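Local coordinates for protein dTDP-4-dehydrorhamnose reductase (PDB 3SC6) that reduces dTDP-4-dehydrorhamnose to dTDP-L-rhamnose with NADPH, the last step of dTDP-L-rhamnose biosynthesis, at residues L206-C218 against H259-W273. Residues are numbered along the deposited sequence; the frame is centred on the assembly and turned at random.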
loop_
_atom_site.group_PDB
_atom_site.type_symbol
_atom_site.label_atom_id
_atom_site.label_comp_id
_atom_site.label_asym_id
_atom_site.label_seq_id
_atom_site.Cartn_x
_atom_site.Cartn_y
_atom_site.Cartn_z
ATOM N N LEU A 206 -0.334 -15.209 12.859
ATOM C CA LEU A 206 0.608 -14.336 13.558
ATOM C C LEU A 206 0.055 -12.927 13.381
ATOM O O LEU A 206 0.674 -12.087 12.736
ATOM C CB LEU A 206 1.982 -14.435 12.879
ATOM C CG LEU A 206 2.607 -15.835 12.748
ATOM C CD1 LEU A 206 3.877 -15.794 11.929
ATOM C CD2 LEU A 206 2.861 -16.479 14.098
ATOM N N TYR A 207 -1.100 -12.663 13.981
ATOM C CA TYR A 207 -1.747 -11.359 13.850
ATOM C C TYR A 207 -0.925 -10.220 14.435
ATOM O O TYR A 207 -0.076 -10.429 15.286
ATOM C CB TYR A 207 -3.123 -11.369 14.514
ATOM C CG TYR A 207 -3.985 -12.551 14.123
ATOM C CD1 TYR A 207 -4.477 -12.688 12.837
ATOM C CD2 TYR A 207 -4.401 -13.462 15.078
ATOM C CE1 TYR A 207 -5.275 -13.761 12.492
ATOM C CE2 TYR A 207 -5.214 -14.523 14.746
ATOM C CZ TYR A 207 -5.646 -14.670 13.454
ATOM O OH TYR A 207 -6.458 -15.730 13.126
ATOM N N GLY A 208 -1.192 -9.008 13.962
ATOM C CA GLY A 208 -0.484 -7.836 14.439
ATOM C C GLY A 208 -0.278 -6.807 13.355
ATOM O O GLY A 208 -0.911 -6.866 12.304
ATOM N N THR A 209 0.623 -5.862 13.625
ATOM C CA THR A 209 0.945 -4.794 12.695
ATOM C C THR A 209 2.306 -5.099 12.076
ATOM O O THR A 209 3.248 -5.406 12.792
ATOM C CB THR A 209 1.006 -3.429 13.419
ATOM O OG1 THR A 209 -0.239 -3.175 14.084
ATOM C CG2 THR A 209 1.292 -2.319 12.441
ATOM N N TYR A 210 2.398 -5.004 10.751
ATOM C CA TYR A 210 3.638 -5.280 10.019
ATOM C C TYR A 210 4.021 -4.253 8.967
ATOM O O TYR A 210 3.167 -3.788 8.207
ATOM C CB TYR A 210 3.492 -6.588 9.250
ATOM C CG TYR A 210 3.365 -7.840 10.069
ATOM C CD1 TYR A 210 4.474 -8.643 10.298
ATOM C CD2 TYR A 210 2.146 -8.231 10.601
ATOM C CE1 TYR A 210 4.376 -9.801 11.022
ATOM C CE2 TYR A 210 2.035 -9.393 11.343
ATOM C CZ TYR A 210 3.162 -10.174 11.551
ATOM O OH TYR A 210 3.081 -11.332 12.284
ATOM N N HIS A 211 5.307 -3.905 8.912
ATOM C CA HIS A 211 5.767 -2.960 7.910
ATOM C C HIS A 211 6.354 -3.777 6.770
ATOM O O HIS A 211 7.361 -4.461 6.949
ATOM C CB HIS A 211 6.817 -1.964 8.405
ATOM C CG HIS A 211 6.341 -1.053 9.487
ATOM N ND1 HIS A 211 7.195 -0.405 10.347
ATOM C CD2 HIS A 211 5.089 -0.752 9.904
ATOM C CE1 HIS A 211 6.488 0.319 11.197
ATOM N NE2 HIS A 211 5.210 0.114 10.960
ATOM N N VAL A 212 5.719 -3.710 5.604
ATOM C CA VAL A 212 6.185 -4.447 4.437
ATOM C C VAL A 212 6.533 -3.483 3.314
ATOM O O VAL A 212 5.662 -2.792 2.775
ATOM C CB VAL A 212 5.125 -5.432 3.936
ATOM C CG1 VAL A 212 5.638 -6.180 2.711
ATOM C CG2 VAL A 212 4.752 -6.407 5.043
ATOM N N SER A 213 7.816 -3.442 2.972
ATOM C CA SER A 213 8.325 -2.578 1.923
ATOM C C SER A 213 9.633 -3.156 1.466
ATOM O O SER A 213 10.197 -4.010 2.144
ATOM C CB SER A 213 8.602 -1.177 2.465
ATOM O OG SER A 213 7.435 -0.587 2.999
ATOM N N ASN A 214 10.124 -2.707 0.320
ATOM C CA ASN A 214 11.391 -3.203 -0.170
ATOM C C ASN A 214 12.495 -2.577 0.670
ATOM O O ASN A 214 12.341 -1.470 1.192
ATOM C CB ASN A 214 11.576 -2.909 -1.657
ATOM C CG ASN A 214 10.570 -3.639 -2.532
ATOM O OD1 ASN A 214 10.435 -3.345 -3.715
ATOM N ND2 ASN A 214 9.854 -4.587 -1.948
ATOM N N THR A 215 13.594 -3.310 0.814
ATOM C CA THR A 215 14.744 -2.872 1.593
ATOM C C THR A 215 15.455 -1.663 1.002
ATOM O O THR A 215 15.379 -1.410 -0.198
ATOM C CB THR A 215 15.777 -4.015 1.697
ATOM O OG1 THR A 215 15.166 -5.155 2.311
ATOM C CG2 THR A 215 16.996 -3.590 2.506
ATOM N N GLY A 216 16.136 -0.916 1.866
ATOM C CA GLY A 216 16.889 0.268 1.461
ATOM C C GLY A 216 16.116 1.566 1.357
ATOM O O GLY A 216 14.903 1.572 1.156
ATOM N N SER A 217 16.843 2.669 1.515
ATOM C CA SER A 217 16.271 4.001 1.432
ATOM C C SER A 217 16.470 4.425 -0.013
ATOM O O SER A 217 17.241 3.795 -0.742
ATOM C CB SER A 217 16.979 4.966 2.382
ATOM O OG SER A 217 18.349 5.089 2.051
ATOM N N CYS A 218 15.814 5.503 -0.426
ATOM C CA CYS A 218 15.933 5.966 -1.799
ATOM C C CYS A 218 15.397 7.397 -1.906
ATOM O O CYS A 218 15.257 8.082 -0.901
ATOM C CB CYS A 218 15.124 5.003 -2.676
ATOM S SG CYS A 218 15.142 5.286 -4.420
ATOM N N HIS A 259 11.931 -3.077 9.660
ATOM C CA HIS A 259 11.204 -4.330 9.493
ATOM C C HIS A 259 11.387 -5.304 10.661
ATOM O O HIS A 259 11.997 -6.366 10.511
ATOM C CB HIS A 259 11.625 -4.965 8.164
ATOM C CG HIS A 259 11.439 -4.052 6.989
ATOM N ND1 HIS A 259 10.246 -3.943 6.307
ATOM C CD2 HIS A 259 12.294 -3.193 6.387
ATOM C CE1 HIS A 259 10.376 -3.058 5.333
ATOM N NE2 HIS A 259 11.609 -2.590 5.359
ATOM N N ASN A 260 10.832 -4.941 11.818
ATOM C CA ASN A 260 10.931 -5.775 13.013
ATOM C C ASN A 260 10.000 -6.985 12.996
ATOM O O ASN A 260 10.468 -8.120 12.992
ATOM C CB ASN A 260 10.671 -4.950 14.277
ATOM C CG ASN A 260 11.686 -3.840 14.472
ATOM O OD1 ASN A 260 12.607 -3.670 13.673
ATOM N ND2 ASN A 260 11.524 -3.081 15.548
ATOM N N MET A 261 8.691 -6.749 12.992
ATOM C CA MET A 261 7.713 -7.848 12.983
ATOM C C MET A 261 8.043 -8.975 12.009
ATOM O O MET A 261 7.927 -10.140 12.380
ATOM C CB MET A 261 6.287 -7.322 12.783
ATOM C CG MET A 261 5.754 -6.494 13.961
ATOM S SD MET A 261 5.495 -7.433 15.495
ATOM C CE MET A 261 4.231 -8.588 14.962
ATOM N N LEU A 262 8.429 -8.655 10.773
ATOM C CA LEU A 262 8.776 -9.708 9.806
ATOM C C LEU A 262 9.958 -10.513 10.320
ATOM O O LEU A 262 9.942 -11.738 10.311
ATOM C CB LEU A 262 9.126 -9.132 8.433
ATOM C CG LEU A 262 8.039 -8.432 7.625
ATOM C CD1 LEU A 262 8.636 -7.832 6.362
ATOM C CD2 LEU A 262 6.918 -9.411 7.289
ATOM N N ARG A 263 10.986 -9.806 10.764
ATOM C CA ARG A 263 12.191 -10.429 11.294
ATOM C C ARG A 263 11.959 -11.142 12.628
ATOM O O ARG A 263 12.602 -12.152 12.908
ATOM C CB ARG A 263 13.303 -9.382 11.364
ATOM C CG ARG A 263 14.594 -9.785 12.054
ATOM C CD ARG A 263 15.623 -8.673 11.847
ATOM N NE ARG A 263 15.077 -7.353 12.182
ATOM C CZ ARG A 263 15.111 -6.782 13.384
ATOM N NH1 ARG A 263 14.573 -5.578 13.555
ATOM N NH2 ARG A 263 15.668 -7.402 14.414
ATOM N N LEU A 264 11.035 -10.632 13.440
ATOM C CA LEU A 264 10.733 -11.254 14.733
ATOM C C LEU A 264 9.799 -12.464 14.572
ATOM O O LEU A 264 9.676 -13.276 15.486
ATOM C CB LEU A 264 10.108 -10.247 15.710
ATOM C CG LEU A 264 10.940 -9.040 16.155
ATOM C CD1 LEU A 264 10.096 -8.116 17.026
ATOM C CD2 LEU A 264 12.198 -9.479 16.893
ATOM N N ASN A 265 9.140 -12.575 13.420
ATOM C CA ASN A 265 8.227 -13.690 13.161
ATOM C C ASN A 265 8.792 -14.720 12.184
ATOM O O ASN A 265 8.043 -15.430 11.520
ATOM C CB ASN A 265 6.869 -13.184 12.673
ATOM C CG ASN A 265 6.168 -12.325 13.695
ATOM O OD1 ASN A 265 6.705 -12.042 14.754
ATOM N ND2 ASN A 265 4.959 -11.908 13.381
ATOM N N GLY A 266 10.116 -14.786 12.090
ATOM C CA GLY A 266 10.782 -15.741 11.209
ATOM C C GLY A 266 10.724 -15.515 9.711
ATOM O O GLY A 266 11.350 -16.262 8.958
ATOM N N PHE A 267 9.987 -14.508 9.256
ATOM C CA PHE A 267 9.901 -14.250 7.820
ATOM C C PHE A 267 11.222 -13.690 7.312
ATOM O O PHE A 267 11.947 -13.030 8.059
ATOM C CB PHE A 267 8.800 -13.241 7.491
ATOM C CG PHE A 267 7.425 -13.661 7.923
ATOM C CD1 PHE A 267 6.892 -13.208 9.115
ATOM C CD2 PHE A 267 6.667 -14.509 7.136
ATOM C CE1 PHE A 267 5.624 -13.581 9.509
ATOM C CE2 PHE A 267 5.402 -14.891 7.526
ATOM C CZ PHE A 267 4.879 -14.427 8.716
ATOM N N LEU A 268 11.538 -13.958 6.046
ATOM C CA LEU A 268 12.773 -13.456 5.457
ATOM C C LEU A 268 12.583 -11.998 5.055
ATOM O O LEU A 268 11.452 -11.526 4.901
ATOM C CB LEU A 268 13.205 -14.287 4.243
ATOM C CG LEU A 268 13.542 -15.760 4.487
ATOM C CD1 LEU A 268 13.894 -16.434 3.168
ATOM C CD2 LEU A 268 14.690 -15.900 5.484
ATOM N N GLN A 269 13.692 -11.288 4.886
ATOM C CA GLN A 269 13.646 -9.883 4.507
ATOM C C GLN A 269 13.185 -9.682 3.073
ATOM O O GLN A 269 13.414 -10.525 2.205
ATOM C CB GLN A 269 15.021 -9.229 4.690
ATOM C CG GLN A 269 15.536 -9.242 6.124
ATOM C CD GLN A 269 16.898 -8.576 6.268
ATOM O OE1 GLN A 269 17.474 -8.088 5.292
ATOM N NE2 GLN A 269 17.418 -8.556 7.492
ATOM N N MET A 270 12.521 -8.555 2.846
ATOM C CA MET A 270 12.018 -8.188 1.536
ATOM C C MET A 270 13.203 -7.868 0.641
ATOM O O MET A 270 14.291 -7.563 1.136
ATOM C CB MET A 270 11.162 -6.922 1.652
ATOM C CG MET A 270 9.892 -7.053 2.476
ATOM S SD MET A 270 8.660 -8.111 1.707
ATOM C CE MET A 270 8.333 -7.200 0.199
ATOM N N PRO A 271 13.014 -7.960 -0.683
ATOM C CA PRO A 271 14.122 -7.633 -1.565
ATOM C C PRO A 271 14.347 -6.126 -1.526
ATOM O O PRO A 271 13.496 -5.395 -1.015
ATOM C CB PRO A 271 13.617 -8.054 -2.952
ATOM C CG PRO A 271 12.460 -8.958 -2.703
ATOM C CD PRO A 271 11.864 -8.523 -1.412
ATOM N N SER A 272 15.475 -5.660 -2.049
ATOM C CA SER A 272 15.761 -4.231 -2.058
ATOM C C SER A 272 14.873 -3.575 -3.107
ATOM O O SER A 272 14.422 -4.237 -4.039
ATOM C CB SER A 272 17.229 -3.980 -2.380
ATOM O OG SER A 272 17.550 -4.504 -3.653
ATOM N N TRP A 273 14.609 -2.280 -2.950
ATOM C CA TRP A 273 13.768 -1.556 -3.903
ATOM C C TRP A 273 14.414 -1.649 -5.272
ATOM O O TRP A 273 13.737 -1.728 -6.298
ATOM C CB TRP A 273 13.612 -0.085 -3.502
ATOM C CG TRP A 273 14.902 0.691 -3.470
ATOM C CD1 TRP A 273 15.723 0.879 -2.396
ATOM C CD2 TRP A 273 15.516 1.375 -4.566
ATOM N NE1 TRP A 273 16.808 1.641 -2.754
ATOM C CE2 TRP A 273 16.704 1.959 -4.082
ATOM C CE3 TRP A 273 15.178 1.549 -5.912
ATOM C CZ2 TRP A 273 17.552 2.707 -4.895
ATOM C CZ3 TRP A 273 16.021 2.292 -6.716
ATOM C CH2 TRP A 273 17.193 2.862 -6.205
HETATM O O HOH W 1 7.960 -5.612 9.534
HETATM O O HOH W 2 10.908 -1.581 -5.792
#
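Thr215 and Ser272 face each other across a single beta bridge, where the segment running on from edge strand 208-211 of the Rossmann-fold sheet meets the lead-in to the C-terminal helix 273-283. Two backbone hydrogen bonds make the bridge: Thr215 N gives to Pro271 O at 2.8 Å, and Trp273 N gives to Thr215 O at 3.0 Å, the latter in the carbonyl plane. The hydroxyl of Thr215 adds a third, OG1 to Met270 O at 2.8 Å, with the donor standing above the carbonyl plane; chi1 of -59° sets OG1 beside its own backbone N, and the two donors address consecutive carbonyls, Met270 O and Pro271 O. Ser272 is the N-cap of the helix, its OG turned to the backbone N of Glu275.

Farther back, at the N-cap of helix 260-264, His259 ND1 donates to His211 O at 3.0 Å (N-H...O 149°), and a water bonded to the same oxygen makes a weak link to Leu262 N.

The apolar packing joins strand 208-211 and its flanks to helix 260-264 and the loop after it; the strand and helix axes make an angle of 107°. Met261, bent at chi2 and chi3, curls its CE over one face of the Tyr210 ring, a CH-pi contact, with SD higher above that face. Leu262 CD2 meets the same ring at CD1, while Leu206 CD1 comes to Phe267 CZ at 3.6 Å. Met270 SD lies 3.7 Å from Val212 CG1, and helix 191-202 touches Met270 and Val212 through Met197 and Leu194, respectively.

At the far end the Trp273 indole carries a cysteine sulfur on one face: Cys218 SG sits 3.5 Å from the centroid of the six-membered ring.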